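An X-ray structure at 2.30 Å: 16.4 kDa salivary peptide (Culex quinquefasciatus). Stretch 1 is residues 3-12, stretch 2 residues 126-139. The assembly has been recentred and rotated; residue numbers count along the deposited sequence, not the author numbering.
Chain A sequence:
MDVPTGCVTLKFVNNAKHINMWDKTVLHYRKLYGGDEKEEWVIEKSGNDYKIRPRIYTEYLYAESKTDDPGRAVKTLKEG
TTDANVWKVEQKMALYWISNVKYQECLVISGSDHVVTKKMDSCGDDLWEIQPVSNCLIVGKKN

Stretch 1 3-12: VPTGCVTLKF
Stretch 2, residues 126-139: DLWEIQPVSNCLIV

Residues 3-12 and 126-139, from opposite ends of the chain, pair as neighbouring antiparallel strands, in register from V8 with P132 to F12 with W128, their axes 4.5 Å apart at closest approach and their directions 160° apart. The register sets V8 against P132, L10 against I130 and F12 against W128, with side chains on one face of the sheet; T9 faces Q131 and K11 faces E129 on the other. Together the stretches bury 889 Å².

The approach to the strand is extended. P4 (phi/psi -72/138, C-gamma endo) points toward stretch 2 and rests its CG 3.8 Å from CG2 of I130. G6 adopts 95/-152, where a CB would jam against the carbonyl oxygen of the preceding residue, so the backbone itself calls for glycine.

At C7 (-80/128, chi1 m) the chain turns a corner, and here the contact is covalent: C7 SG bonds C136 SG at 2.0 Å, with chi3 of 69° and C136 in the t rotamer. The C7 carbonyl accepts a hydrogen bond from V133 N (V133 N to C7 O 2.8 Å), so backbone and disulfide both tie this corner to V133 and C136.

V8 (-139/169, m) lies opposite P132, their CA atoms 4.2 Å apart. Its CB packs 3.6 Å from CG2 of I130 (chi1 m, chi2 t), while V8 CA approaches Q131 O at 3.4 Å in a CA-H...O contact.

T9 (-110/146, p) donates from N to Q131 O at 2.9 Å. A water bridges the strands beside this pair: it accepts from Q131 N at 3.0 Å, donates to E129 O at 2.7 Å and hydrogen-bonds T9 OG1 at 2.5 Å. T9 CG2 also meets V133 CG2 (V133 chi1 t) at 3.8 Å.

L10 (-114/105, chi1 -97°, chi2 17°) sets its CB 4.0 Å from W128 CZ3 and its CD1 4.2 Å from I130 CG2, extending the apolar layer begun by P4 and V8.

K11 (-121/120, chi1 t) pairs with E129 through two backbone hydrogen bonds: K11 N donates to E129 O at 3.0 Å, and E129 N donates to K11 O at 2.6 Å, nearly straight at 171°. K11 CB lies 4.2 Å from E129 CB, but the lysine end leads away.

F12 (-75/120, chi1 t, chi2 59°) turns its ring edge toward the face of W128 (chi1 m, chi2 84°), with F12 CD1 3.4 Å from W128 CE2 and planes at 60°. F12 CB sits over the indole six-membered ring, 4.0 Å from its centroid, adding a CH-pi contact. At the phenyl edge, D126 OD2 lies 3.4 Å from F12 CZ.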

# COMPACT_ATOMS: atom_id res chain seq x y z
N VAL A 3 7.67 -1.73 12.67
CA VAL A 3 7.47 -1.16 11.33
C VAL A 3 7.99 0.27 11.32
O VAL A 3 7.74 1.03 12.27
CB VAL A 3 5.99 -1.21 10.95
N PRO A 4 8.74 0.69 10.30
CA PRO A 4 9.16 2.09 10.24
C PRO A 4 7.99 2.99 9.89
O PRO A 4 7.17 2.66 9.04
CB PRO A 4 10.22 2.09 9.13
CG PRO A 4 9.86 0.95 8.27
CD PRO A 4 9.24 -0.10 9.17
N THR A 5 7.91 4.13 10.56
CA THR A 5 6.94 5.15 10.19
C THR A 5 7.67 6.27 9.47
O THR A 5 8.89 6.38 9.53
CB THR A 5 6.20 5.70 11.40
OG1 THR A 5 7.13 6.32 12.30
CG2 THR A 5 5.43 4.59 12.12
N GLY A 6 6.90 7.09 8.77
CA GLY A 6 7.52 8.12 7.96
C GLY A 6 7.71 7.69 6.51
O GLY A 6 6.95 6.86 6.00
N CYS A 7 8.72 8.25 5.86
CA CYS A 7 8.92 8.03 4.43
C CYS A 7 9.59 6.70 4.17
O CYS A 7 10.66 6.41 4.72
CB CYS A 7 9.76 9.15 3.82
SG CYS A 7 8.88 10.69 3.71
N VAL A 8 8.98 5.91 3.29
CA VAL A 8 9.48 4.58 2.95
C VAL A 8 9.33 4.37 1.45
O VAL A 8 8.65 5.13 0.76
CB VAL A 8 8.73 3.48 3.72
CG1 VAL A 8 8.87 3.68 5.23
CG2 VAL A 8 7.27 3.49 3.32
N THR A 9 9.94 3.30 0.99
CA THR A 9 9.67 2.74 -0.35
C THR A 9 8.95 1.42 -0.08
O THR A 9 9.22 0.79 0.90
CB THR A 9 10.89 2.63 -1.25
OG1 THR A 9 11.91 1.89 -0.59
CG2 THR A 9 11.44 3.96 -1.70
N LEU A 10 8.02 1.05 -0.95
CA LEU A 10 7.23 -0.19 -0.80
C LEU A 10 7.58 -1.12 -1.96
O LEU A 10 7.08 -0.91 -3.05
CB LEU A 10 5.75 0.20 -0.87
CG LEU A 10 5.02 0.39 0.45
CD1 LEU A 10 5.95 0.55 1.63
CD2 LEU A 10 4.01 1.51 0.37
N LYS A 11 8.37 -2.15 -1.69
CA LYS A 11 8.82 -3.08 -2.74
C LYS A 11 8.37 -4.51 -2.44
O LYS A 11 8.68 -5.02 -1.40
CB LYS A 11 10.33 -2.91 -2.92
CG LYS A 11 10.96 -3.60 -4.10
CD LYS A 11 12.30 -4.18 -3.74
CE LYS A 11 13.20 -4.45 -4.92
NZ LYS A 11 14.46 -3.67 -4.83
N PHE A 12 7.60 -5.09 -3.34
CA PHE A 12 7.16 -6.49 -3.23
C PHE A 12 8.37 -7.36 -3.58
O PHE A 12 8.90 -7.27 -4.68
CB PHE A 12 5.95 -6.73 -4.13
CG PHE A 12 5.10 -7.90 -3.76
CD1 PHE A 12 4.50 -7.98 -2.52
CD2 PHE A 12 4.85 -8.90 -4.66
CE1 PHE A 12 3.71 -9.05 -2.18
CE2 PHE A 12 4.05 -9.98 -4.33
CZ PHE A 12 3.48 -10.05 -3.09
N ASP A 126 4.36 -13.51 1.20
CA ASP A 126 4.14 -12.41 0.27
C ASP A 126 4.65 -11.12 0.93
O ASP A 126 3.87 -10.23 1.28
CB ASP A 126 2.68 -12.31 -0.11
CG ASP A 126 2.27 -13.41 -1.04
OD1 ASP A 126 2.04 -14.55 -0.58
OD2 ASP A 126 2.19 -13.13 -2.25
N LEU A 127 5.96 -11.05 1.07
CA LEU A 127 6.61 -10.06 1.91
C LEU A 127 7.01 -8.83 1.11
O LEU A 127 7.26 -8.88 -0.10
CB LEU A 127 7.84 -10.65 2.60
CG LEU A 127 7.61 -11.88 3.47
CD1 LEU A 127 8.89 -12.27 4.22
CD2 LEU A 127 6.45 -11.65 4.45
N TRP A 128 7.10 -7.72 1.82
CA TRP A 128 7.46 -6.43 1.28
C TRP A 128 8.80 -5.99 1.84
O TRP A 128 9.14 -6.29 2.98
CB TRP A 128 6.41 -5.39 1.65
CG TRP A 128 5.14 -5.57 0.93
CD1 TRP A 128 4.10 -6.41 1.25
CD2 TRP A 128 4.75 -4.88 -0.26
NE1 TRP A 128 3.08 -6.28 0.33
CE2 TRP A 128 3.47 -5.35 -0.61
CE3 TRP A 128 5.37 -3.93 -1.07
CZ2 TRP A 128 2.79 -4.88 -1.72
CZ3 TRP A 128 4.71 -3.47 -2.17
CH2 TRP A 128 3.42 -3.93 -2.49
N GLU A 129 9.55 -5.24 1.04
CA GLU A 129 10.72 -4.54 1.54
C GLU A 129 10.31 -3.10 1.84
O GLU A 129 9.87 -2.38 0.94
CB GLU A 129 11.88 -4.59 0.55
N ILE A 130 10.42 -2.71 3.11
CA ILE A 130 10.05 -1.33 3.53
C ILE A 130 11.33 -0.60 3.93
O ILE A 130 11.73 -0.64 5.06
CB ILE A 130 8.95 -1.33 4.61
CG1 ILE A 130 7.77 -2.22 4.20
CG2 ILE A 130 8.48 0.08 4.89
CD1 ILE A 130 6.62 -2.22 5.14
N GLN A 131 11.96 0.02 2.94
CA GLN A 131 13.25 0.72 3.09
C GLN A 131 12.96 2.19 3.41
O GLN A 131 12.35 2.85 2.61
CB GLN A 131 14.09 0.44 1.85
CG GLN A 131 15.27 1.37 1.64
CD GLN A 131 16.54 0.66 1.28
OE1 GLN A 131 16.83 0.39 0.13
NE2 GLN A 131 17.31 0.33 2.30
N PRO A 132 13.36 2.71 4.58
CA PRO A 132 13.13 4.10 4.90
C PRO A 132 13.89 5.05 3.97
O PRO A 132 14.92 4.73 3.46
CB PRO A 132 13.56 4.23 6.35
CG PRO A 132 14.49 3.11 6.56
CD PRO A 132 14.01 2.00 5.65
N VAL A 133 13.33 6.23 3.80
CA VAL A 133 13.95 7.24 2.89
C VAL A 133 14.25 8.48 3.74
O VAL A 133 13.34 8.93 4.46
CB VAL A 133 13.02 7.59 1.71
CG1 VAL A 133 13.70 8.48 0.69
CG2 VAL A 133 12.45 6.35 1.04
N SER A 134 15.55 8.70 3.96
CA SER A 134 15.98 9.86 4.77
C SER A 134 15.74 11.09 3.91
O SER A 134 15.79 10.92 2.67
CB SER A 134 17.41 9.73 5.20
OG SER A 134 18.05 8.67 4.52
N ASN A 135 15.51 12.24 4.52
CA ASN A 135 15.12 13.45 3.75
C ASN A 135 13.69 13.18 3.34
O ASN A 135 13.45 12.88 2.16
CB ASN A 135 16.18 13.96 2.77
CG ASN A 135 17.04 15.06 3.34
N CYS A 136 12.79 13.23 4.32
CA CYS A 136 11.37 12.90 4.12
C CYS A 136 10.55 14.19 4.17
O CYS A 136 10.34 14.71 5.27
CB CYS A 136 10.98 12.03 5.31
SG CYS A 136 9.23 11.62 5.45
N LEU A 137 10.13 14.67 3.01
CA LEU A 137 9.32 15.91 2.95
C LEU A 137 7.86 15.57 2.61
O LEU A 137 7.53 15.57 1.43
CB LEU A 137 9.92 16.82 1.88
N ILE A 138 7.03 15.36 3.62
CA ILE A 138 5.60 15.02 3.41
C ILE A 138 4.83 16.29 3.05
O ILE A 138 4.87 17.25 3.83
CB ILE A 138 5.02 14.32 4.64
CG1 ILE A 138 5.90 13.14 5.08
CG2 ILE A 138 3.59 13.88 4.41
N VAL A 139 4.17 16.28 1.90
CA VAL A 139 3.41 17.46 1.42
C VAL A 139 2.09 17.50 2.17
O VAL A 139 1.55 16.44 2.45
CB VAL A 139 3.24 17.40 -0.10
CG1 VAL A 139 2.45 18.57 -0.67
CG2 VAL A 139 4.58 17.28 -0.81
O HOH W 1 11.56 -0.52 0.04